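PDB 6KNY: protein Amuc_1100, which is of unknown function but belongs to the membrane proteins of Akkermansia muciniphila, the part described here being a monomeric form that lacks the transmembrane region. Local coordinates for residues Glu76-Phe80 and Leu124-Asn128; Thr119-Glu123 and Arg147-Glu153; Phe59-Leu65 and Leu273-Asn277. The contacts are given in a common frame with arbitrary orientation. Residue numbers count along the deposited sequence, not the author numbering.

Contact 1 of 3, residues Glu76-Phe80 and Leu124-Asn128; sequences ELKTF and LKAIN
Parallel helix packing can bury carbon while settling polar groups at its border. Glu-76 to Phe-80, on helix 70-91, and Leu-124 to Asn-128, on helix 117-134, are regular α-helix (Phe-80 N to Glu-76 O 2.9 Å; Asn-128 N to Leu-124 O 2.8 Å). Their short axes point the same way, 6° apart, and approach to 11.1 Å. Leu-77 is level with Leu-124 (CA to CA 7.3 Å) and Phe-80 with Asn-128 (CA to CA 6.9 Å). Leu-124 (chi1 t, chi2 p) fills the gap, its CD2 3.9 Å from Leu-77 CB and its CD1 3.7 Å from Phe-80 CD2; Leu-77 also packs on Trp-101 and Phe-104. The m rotamer of Phe-80 puts the Asn-128 carboxamide over one ring face, Phe-80 CG lying 3.5 Å from Asn-128 OD1. A water donates to Asn-128 OD1 and to Phe-80 O, each at 2.7 Å. Glu-76, extended in t, t, forms a salt bridge: Lys-125 NZ donates to Glu-76 OE2 at a very short 2.4 Å, that oxygen being less surely placed. Lys-125 NZ also sits at the Phe-80 ring edge. The chemistry implies an apolar seam bordered by a bridging water and an ion pair of uncertain exact geometry.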
loop_
_atom_site.group_PDB
_atom_site.type_symbol
_atom_site.label_atom_id
_atom_site.label_comp_id
_atom_site.label_asym_id
_atom_site.label_seq_id
_atom_site.Cartn_x
_atom_site.Cartn_y
_atom_site.Cartn_z
ATOM N N GLU A 76 -10.251 -8.272 8.024
ATOM C CA GLU A 76 -9.116 -7.366 8.206
ATOM C C GLU A 76 -9.241 -6.142 7.299
ATOM O O GLU A 76 -8.946 -5.012 7.712
ATOM C CB GLU A 76 -7.803 -8.105 7.938
ATOM C CG GLU A 76 -6.561 -7.286 8.265
ATOM C CD GLU A 76 -5.269 -8.037 7.962
ATOM O OE1 GLU A 76 -5.245 -8.838 6.999
ATOM O OE2 GLU A 76 -4.280 -7.836 8.699
ATOM N N LEU A 77 -9.684 -6.350 6.057
ATOM C CA LEU A 77 -9.877 -5.236 5.129
ATOM C C LEU A 77 -10.874 -4.208 5.672
ATOM O O LEU A 77 -10.623 -2.995 5.644
ATOM C CB LEU A 77 -10.342 -5.773 3.775
ATOM C CG LEU A 77 -10.824 -4.746 2.736
ATOM C CD1 LEU A 77 -9.711 -3.731 2.369
ATOM C CD2 LEU A 77 -11.405 -5.426 1.497
ATOM N N LYS A 78 -12.014 -4.700 6.148
ATOM C CA LYS A 78 -13.058 -3.836 6.687
ATOM C C LYS A 78 -12.555 -3.058 7.895
ATOM O O LYS A 78 -12.804 -1.860 8.023
ATOM C CB LYS A 78 -14.291 -4.659 7.067
ATOM C CG LYS A 78 -15.374 -4.682 6.001
ATOM C CD LYS A 78 -16.107 -6.013 5.987
ATOM C CE LYS A 78 -16.818 -6.239 4.663
ATOM N NZ LYS A 78 -18.243 -5.811 4.717
ATOM N N THR A 79 -11.846 -3.750 8.780
ATOM C CA THR A 79 -11.303 -3.123 9.986
ATOM C C THR A 79 -10.321 -2.017 9.625
ATOM O O THR A 79 -10.395 -0.901 10.153
ATOM C CB THR A 79 -10.614 -4.169 10.862
ATOM O OG1 THR A 79 -11.561 -5.170 11.256
ATOM C CG2 THR A 79 -9.982 -3.517 12.097
ATOM N N PHE A 80 -9.384 -2.320 8.723
ATOM C CA PHE A 80 -8.411 -1.322 8.283
ATOM C C PHE A 80 -9.109 -0.127 7.656
ATOM O O PHE A 80 -8.733 1.026 7.899
ATOM C CB PHE A 80 -7.431 -1.945 7.285
ATOM C CG PHE A 80 -6.373 -2.819 7.924
ATOM C CD1 PHE A 80 -6.176 -2.798 9.299
ATOM C CD2 PHE A 80 -5.571 -3.645 7.147
ATOM C CE1 PHE A 80 -5.203 -3.596 9.889
ATOM C CE2 PHE A 80 -4.584 -4.445 7.737
ATOM C CZ PHE A 80 -4.403 -4.417 9.102
ATOM N N LEU A 124 -2.267 -6.299 1.614
ATOM C CA LEU A 124 -3.122 -5.422 2.405
ATOM C C LEU A 124 -2.377 -4.845 3.606
ATOM O O LEU A 124 -2.512 -3.656 3.911
ATOM C CB LEU A 124 -4.363 -6.198 2.851
ATOM C CG LEU A 124 -5.283 -5.536 3.888
ATOM C CD1 LEU A 124 -5.690 -4.115 3.468
ATOM C CD2 LEU A 124 -6.515 -6.417 4.169
ATOM N N LYS A 125 -1.590 -5.668 4.308
ATOM C CA LYS A 125 -0.874 -5.142 5.473
ATOM C C LYS A 125 0.150 -4.094 5.063
ATOM O O LYS A 125 0.306 -3.075 5.749
ATOM C CB LYS A 125 -0.192 -6.272 6.261
ATOM C CG LYS A 125 -1.175 -7.093 7.098
ATOM C CD LYS A 125 -1.076 -6.841 8.633
ATOM C CE LYS A 125 -1.863 -7.846 9.504
ATOM N NZ LYS A 125 -2.818 -7.246 10.498
ATOM N N ALA A 126 0.841 -4.306 3.934
ATOM C CA ALA A 126 1.832 -3.334 3.471
ATOM C C ALA A 126 1.171 -2.027 3.027
ATOM O O ALA A 126 1.636 -0.930 3.380
ATOM C CB ALA A 126 2.658 -3.934 2.327
ATOM N N ILE A 127 0.096 -2.126 2.241
ATOM C CA ILE A 127 -0.596 -0.924 1.773
ATOM C C ILE A 127 -1.217 -0.183 2.953
ATOM O O ILE A 127 -1.092 1.045 3.075
ATOM C CB ILE A 127 -1.652 -1.283 0.703
ATOM C CG1 ILE A 127 -0.980 -1.838 -0.558
ATOM C CG2 ILE A 127 -2.534 -0.037 0.367
ATOM C CD1 ILE A 127 -1.959 -2.381 -1.631
ATOM N N ASN A 128 -1.861 -0.925 3.859
ATOM C CA ASN A 128 -2.405 -0.313 5.073
ATOM C C ASN A 128 -1.350 0.478 5.830
ATOM O O ASN A 128 -1.611 1.589 6.300
ATOM C CB ASN A 128 -3.001 -1.362 6.012
ATOM C CG ASN A 128 -3.613 -0.719 7.255
ATOM O OD1 ASN A 128 -4.579 0.038 7.158
ATOM N ND2 ASN A 128 -3.003 -0.952 8.400
HETATM O O HOH W 1 -6.212 1.427 8.790
#

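Contact 2 of 3, residues Thr119-Glu123 and Arg147-Glu153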
loop_
_atom_site.group_PDB
_atom_site.type_symbol
_atom_site.label_atom_id
_atom_site.label_comp_id
_atom_site.label_asym_id
_atom_site.label_seq_id
_atom_site.Cartn_x
_atom_site.Cartn_y
_atom_site.Cartn_z
ATOM N N THR A 119 -1.517 -14.251 0.176
ATOM C CA THR A 119 -0.795 -13.248 -0.606
ATOM C C THR A 119 -1.454 -11.871 -0.483
ATOM O O THR A 119 -0.779 -10.861 -0.230
ATOM C CB THR A 119 -0.718 -13.729 -2.056
ATOM O OG1 THR A 119 -0.077 -15.021 -2.073
ATOM C CG2 THR A 119 0.059 -12.752 -2.944
ATOM N N LEU A 120 -2.785 -11.821 -0.599
ATOM C CA LEU A 120 -3.511 -10.564 -0.415
ATOM C C LEU A 120 -3.328 -9.974 0.982
ATOM O O LEU A 120 -3.358 -8.740 1.145
ATOM C CB LEU A 120 -4.994 -10.783 -0.683
ATOM C CG LEU A 120 -5.317 -11.125 -2.136
ATOM C CD1 LEU A 120 -6.773 -11.538 -2.282
ATOM C CD2 LEU A 120 -5.005 -9.932 -3.034
ATOM N N GLY A 121 -3.192 -10.821 2.011
ATOM C CA GLY A 121 -3.023 -10.292 3.360
ATOM C C GLY A 121 -1.689 -9.597 3.539
ATOM O O GLY A 121 -1.592 -8.591 4.236
ATOM N N PHE A 122 -0.641 -10.131 2.911
ATOM C CA PHE A 122 0.636 -9.430 2.881
ATOM C C PHE A 122 0.475 -8.081 2.195
ATOM O O PHE A 122 0.901 -7.053 2.721
ATOM C CB PHE A 122 1.691 -10.265 2.148
ATOM C CG PHE A 122 2.912 -9.477 1.754
ATOM C CD1 PHE A 122 3.914 -9.215 2.685
ATOM C CD2 PHE A 122 3.048 -8.964 0.471
ATOM C CE1 PHE A 122 5.036 -8.466 2.329
ATOM C CE2 PHE A 122 4.166 -8.229 0.116
ATOM C CZ PHE A 122 5.156 -7.983 1.034
ATOM N N GLU A 123 -0.162 -8.070 1.021
ATOM C CA GLU A 123 -0.313 -6.826 0.263
ATOM C C GLU A 123 -1.177 -5.825 1.011
ATOM O O GLU A 123 -0.865 -4.629 1.063
ATOM C CB GLU A 123 -0.899 -7.112 -1.121
ATOM C CG GLU A 123 -0.779 -5.919 -2.035
ATOM C CD GLU A 123 -1.246 -6.193 -3.443
ATOM O OE1 GLU A 123 -2.109 -7.078 -3.634
ATOM O OE2 GLU A 123 -0.761 -5.495 -4.357
ATOM N N ARG A 147 -5.207 -0.686 -7.178
ATOM C CA ARG A 147 -4.379 -1.881 -7.036
ATOM C C ARG A 147 -4.805 -2.921 -8.063
ATOM O O ARG A 147 -5.849 -3.573 -7.889
ATOM C CB ARG A 147 -4.492 -2.435 -5.619
ATOM C CG ARG A 147 -3.778 -3.767 -5.371
ATOM C CD ARG A 147 -4.490 -4.559 -4.244
ATOM N NE ARG A 147 -5.724 -5.182 -4.734
ATOM C CZ ARG A 147 -5.809 -6.427 -5.191
ATOM N NH1 ARG A 147 -4.744 -7.229 -5.162
ATOM N NH2 ARG A 147 -6.966 -6.881 -5.652
ATOM N N PRO A 148 -4.036 -3.105 -9.141
ATOM C CA PRO A 148 -4.347 -4.183 -10.093
ATOM C C PRO A 148 -4.315 -5.546 -9.415
ATOM O O PRO A 148 -3.545 -5.780 -8.482
ATOM C CB PRO A 148 -3.239 -4.066 -11.150
ATOM C CG PRO A 148 -2.737 -2.628 -11.054
ATOM C CD PRO A 148 -2.958 -2.215 -9.603
ATOM N N GLN A 149 -5.165 -6.453 -9.889
ATOM C CA GLN A 149 -5.183 -7.799 -9.323
ATOM C C GLN A 149 -3.918 -8.542 -9.704
ATOM O O GLN A 149 -3.396 -8.382 -10.810
ATOM C CB GLN A 149 -6.399 -8.591 -9.810
ATOM C CG GLN A 149 -7.721 -8.052 -9.294
ATOM C CD GLN A 149 -8.917 -8.771 -9.888
ATOM O OE1 GLN A 149 -8.792 -9.883 -10.412
ATOM N NE2 GLN A 149 -10.080 -8.125 -9.841
ATOM N N LEU A 150 -3.442 -9.372 -8.785
ATOM C CA LEU A 150 -2.323 -10.249 -9.032
ATOM C C LEU A 150 -2.778 -11.472 -9.814
ATOM O O LEU A 150 -3.941 -11.862 -9.744
ATOM C CB LEU A 150 -1.703 -10.685 -7.707
ATOM C CG LEU A 150 -1.176 -9.561 -6.818
ATOM C CD1 LEU A 150 -0.730 -10.127 -5.454
ATOM C CD2 LEU A 150 -0.029 -8.843 -7.525
ATOM N N PRO A 151 -1.856 -12.132 -10.521
ATOM C CA PRO A 151 -2.227 -13.381 -11.218
ATOM C C PRO A 151 -2.841 -14.435 -10.302
ATOM O O PRO A 151 -3.778 -15.120 -10.724
ATOM C CB PRO A 151 -0.893 -13.852 -11.817
ATOM C CG PRO A 151 -0.138 -12.558 -12.042
ATOM C CD PRO A 151 -0.483 -11.703 -10.842
ATOM N N ILE A 152 -2.387 -14.558 -9.050
ATOM C CA ILE A 152 -2.974 -15.547 -8.147
ATOM C C ILE A 152 -4.440 -15.255 -7.823
ATOM O O ILE A 152 -5.146 -16.143 -7.343
ATOM C CB ILE A 152 -2.152 -15.644 -6.846
ATOM C CG1 ILE A 152 -2.484 -16.928 -6.061
ATOM C CG2 ILE A 152 -2.379 -14.406 -5.988
ATOM C CD1 ILE A 152 -1.681 -17.066 -4.791
ATOM N N GLU A 153 -4.942 -14.046 -8.088
ATOM C CA GLU A 153 -6.321 -13.760 -7.705
ATOM C C GLU A 153 -7.346 -14.332 -8.673
ATOM O O GLU A 153 -8.512 -14.491 -8.292
ATOM C CB GLU A 153 -6.541 -12.264 -7.576
ATOM C CG GLU A 153 -5.851 -11.703 -6.381
ATOM C CD GLU A 153 -6.005 -10.212 -6.307
ATOM O OE1 GLU A 153 -7.149 -9.738 -6.173
ATOM O OE2 GLU A 153 -4.975 -9.526 -6.352
#
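A salt-bridge network of one arginine and two glutamates joins helix 117-134 to the loop that follows strand 141-146. At its centre is Arg-147, whose guanidinium pairs with both segments. Within the loop, Arg-147 NH1 donates to Glu-153 OE2 at 2.6 Å and Arg-147 NH2 to Glu-153 OE1 at 2.9 Å, a bidentate salt bridge. Across to the helix, Arg-147 NH1 donates again, to Glu-123 OE1 at 3.0 Å, with that oxygen near the guanidinium plane. Tyr-107 OH also bonds Glu-153 OE1, and Arg-147 NE bonds Gly-103 O.

The same carboxylate also bonds within the loop: Leu-150 N donates to Glu-153 OE2 at 2.9 Å while Glu-153 N returns to Leu-150 O, also at 2.9 Å, at the short 3-10 turn of residues 151-153. Beside the charges, Leu-120 CD2 lies 3.3 Å from Glu-153 OE2 and 3.5 Å from Arg-147 NH1. A separate patch forms further along the helix, where Thr-119 CG2 meets Leu-150 CD1 at 3.7 Å and Thr-119 OG1 approaches Ile-152 CD1 at 3.8 Å. Arg-147 and Glu-123 are buried, and their charges are met by each other and by Glu-153. The whole is a salt-bridge network between a helix packed on a mixed, mainly antiparallel sheet and the loop after strand 141-146, in an α+β arrangement.

Contact 3 of 3, residues Phe59-Leu65 and Leu273-Asn277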
loop_
_atom_site.group_PDB
_atom_site.type_symbol
_atom_site.label_atom_id
_atom_site.label_comp_id
_atom_site.label_asym_id
_atom_site.label_seq_id
_atom_site.Cartn_x
_atom_site.Cartn_y
_atom_site.Cartn_z
ATOM N N PHE A 59 13.698 -5.976 5.014
ATOM C CA PHE A 59 12.433 -6.215 4.335
ATOM C C PHE A 59 12.072 -7.684 4.214
ATOM O O PHE A 59 10.981 -7.992 3.722
ATOM C CB PHE A 59 12.462 -5.563 2.952
ATOM C CG PHE A 59 12.794 -4.112 3.013
ATOM C CD1 PHE A 59 11.906 -3.227 3.608
ATOM C CD2 PHE A 59 14.009 -3.634 2.551
ATOM C CE1 PHE A 59 12.200 -1.873 3.700
ATOM C CE2 PHE A 59 14.315 -2.281 2.642
ATOM C CZ PHE A 59 13.401 -1.395 3.203
ATOM N N LEU A 60 12.940 -8.595 4.670
ATOM C CA LEU A 60 12.702 -10.011 4.403
ATOM C C LEU A 60 11.587 -10.573 5.273
ATOM O O LEU A 60 10.732 -11.313 4.773
ATOM C CB LEU A 60 13.986 -10.824 4.615
ATOM C CG LEU A 60 15.208 -10.409 3.790
ATOM C CD1 LEU A 60 16.362 -11.416 3.994
ATOM C CD2 LEU A 60 14.884 -10.224 2.286
ATOM N N ALA A 61 11.560 -10.201 6.562
ATOM C CA ALA A 61 10.709 -10.907 7.526
ATOM C C ALA A 61 9.230 -10.714 7.221
ATOM O O ALA A 61 8.434 -11.658 7.335
ATOM C CB ALA A 61 11.017 -10.451 8.952
ATOM N N SER A 62 8.844 -9.504 6.826
ATOM C CA SER A 62 7.436 -9.229 6.579
ATOM C C SER A 62 6.885 -9.941 5.343
ATOM O O SER A 62 5.659 -9.993 5.191
ATOM C CB SER A 62 7.224 -7.712 6.465
ATOM O OG SER A 62 7.703 -7.208 5.223
ATOM N N SER A 63 7.737 -10.512 4.477
ATOM C CA SER A 63 7.244 -11.259 3.315
ATOM C C SER A 63 6.800 -12.686 3.624
ATOM O O SER A 63 6.207 -13.329 2.736
ATOM C CB SER A 63 8.299 -11.320 2.181
ATOM O OG SER A 63 8.485 -10.040 1.577
ATOM N N ALA A 64 7.063 -13.214 4.825
ATOM C CA ALA A 64 6.556 -14.552 5.143
ATOM C C ALA A 64 5.037 -14.558 5.049
ATOM O O ALA A 64 4.360 -13.803 5.751
ATOM C CB ALA A 64 7.007 -14.990 6.536
ATOM N N LEU A 65 4.506 -15.412 4.177
ATOM C CA LEU A 65 3.068 -15.573 4.006
ATOM C C LEU A 65 2.533 -16.583 5.017
ATOM O O LEU A 65 3.100 -17.682 5.165
ATOM C CB LEU A 65 2.755 -16.031 2.582
ATOM C CG LEU A 65 3.251 -15.084 1.460
ATOM C CD1 LEU A 65 2.862 -15.555 0.069
ATOM C CD2 LEU A 65 2.782 -13.654 1.672
ATOM N N LEU A 273 5.399 -2.866 -4.856
ATOM C CA LEU A 273 5.722 -3.493 -3.579
ATOM C C LEU A 273 6.526 -4.756 -3.857
ATOM O O LEU A 273 6.095 -5.611 -4.636
ATOM C CB LEU A 273 4.435 -3.827 -2.827
ATOM C CG LEU A 273 4.523 -4.677 -1.551
ATOM C CD1 LEU A 273 5.319 -3.949 -0.464
ATOM C CD2 LEU A 273 3.104 -5.094 -1.073
ATOM N N VAL A 274 7.687 -4.888 -3.230
ATOM C CA VAL A 274 8.583 -6.004 -3.517
ATOM C C VAL A 274 8.300 -7.115 -2.507
ATOM O O VAL A 274 8.555 -6.950 -1.308
ATOM C CB VAL A 274 10.047 -5.546 -3.476
ATOM C CG1 VAL A 274 10.997 -6.716 -3.706
ATOM C CG2 VAL A 274 10.266 -4.424 -4.522
ATOM N N HIS A 275 7.750 -8.243 -2.978
ATOM C CA HIS A 275 7.584 -9.417 -2.125
ATOM C C HIS A 275 8.760 -10.371 -2.337
ATOM O O HIS A 275 8.915 -10.939 -3.423
ATOM C CB HIS A 275 6.275 -10.162 -2.388
ATOM C CG HIS A 275 6.107 -11.345 -1.478
ATOM N ND1 HIS A 275 6.433 -12.634 -1.854
ATOM C CD2 HIS A 275 5.739 -11.420 -0.175
ATOM C CE1 HIS A 275 6.234 -13.456 -0.837
ATOM N NE2 HIS A 275 5.797 -12.747 0.188
ATOM N N PHE A 276 9.556 -10.577 -1.288
ATOM C CA PHE A 276 10.677 -11.516 -1.327
ATOM C C PHE A 276 10.165 -12.942 -1.161
ATOM O O PHE A 276 9.426 -13.238 -0.219
ATOM C CB PHE A 276 11.695 -11.162 -0.244
ATOM C CG PHE A 276 12.344 -9.839 -0.482
ATOM C CD1 PHE A 276 13.458 -9.736 -1.310
ATOM C CD2 PHE A 276 11.819 -8.687 0.076
ATOM C CE1 PHE A 276 14.041 -8.492 -1.576
ATOM C CE2 PHE A 276 12.387 -7.441 -0.191
ATOM C CZ PHE A 276 13.497 -7.345 -1.018
ATOM N N ASN A 277 10.550 -13.821 -2.083
ATOM C CA ASN A 277 9.874 -15.103 -2.222
ATOM C C ASN A 277 10.568 -16.233 -1.469
ATOM O O ASN A 277 9.895 -17.024 -0.805
ATOM C CB ASN A 277 9.739 -15.461 -3.705
ATOM C CG ASN A 277 8.679 -14.627 -4.401
ATOM O OD1 ASN A 277 7.726 -14.156 -3.754
ATOM N ND2 ASN A 277 8.846 -14.410 -5.716
#
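Phe-59 starts the approach, its CB resting 3.7 Å from CE2 of Phe-276, although the rest of its side chain leads away. Leu-60 follows with a CH-π contact: its CD2 lies over one face of the Phe-276 ring, 4.0 Å from the centroid. Leu-60 to Ser-63 have helical angles without regular helix bonding; Ser-63 N bonds Leu-60 O at 3.1 Å, and Ser-62 OG is held by Asp-198 O. This turn presents Ser-63 to the strand twice. Its OG accepts from Phe-276 N at 3.1 Å, and its O accepts from His-275 NE2 at 2.6 Å; on the other side of the imidazole, His-275 ND1 donates to Asn-277 OD1 at 2.8 Å. Last comes Leu-65, with CD2 3.5 Å from His-275 NE2. His-275 also meets Phe-122 of helix 117-134 edge-to-face. Beyond the pairing of Val-274 with Leu-200, then, a serine side chain takes the backbone NH at the C-terminal end of strand 265-276, an interior strand of the mixed sheet.

Contacts 1 and 2 share helix 117-134, using consecutive parts of it with centres about 12 Å apart, and their segments alternate along the chain: 76-80, 119-123, 124-128, 147-153. Contact 3 brackets both in sequence, joining the loop before helix 70-91 to the end of strand 265-276; its centre lies about 16 Å from that of contact 1 and 13 Å from that of contact 2. Ile-127 packs on Arg-147 between contacts 1 and 2, while contact 3 packs on the helix through Phe-122, which meets Leu-65, Leu-273 and His-275, and Ala-126, which meets Leu-273. The general principle is that sequence-distant pieces meet along one helix: helix against helix, helix against loop, and helix against sheet.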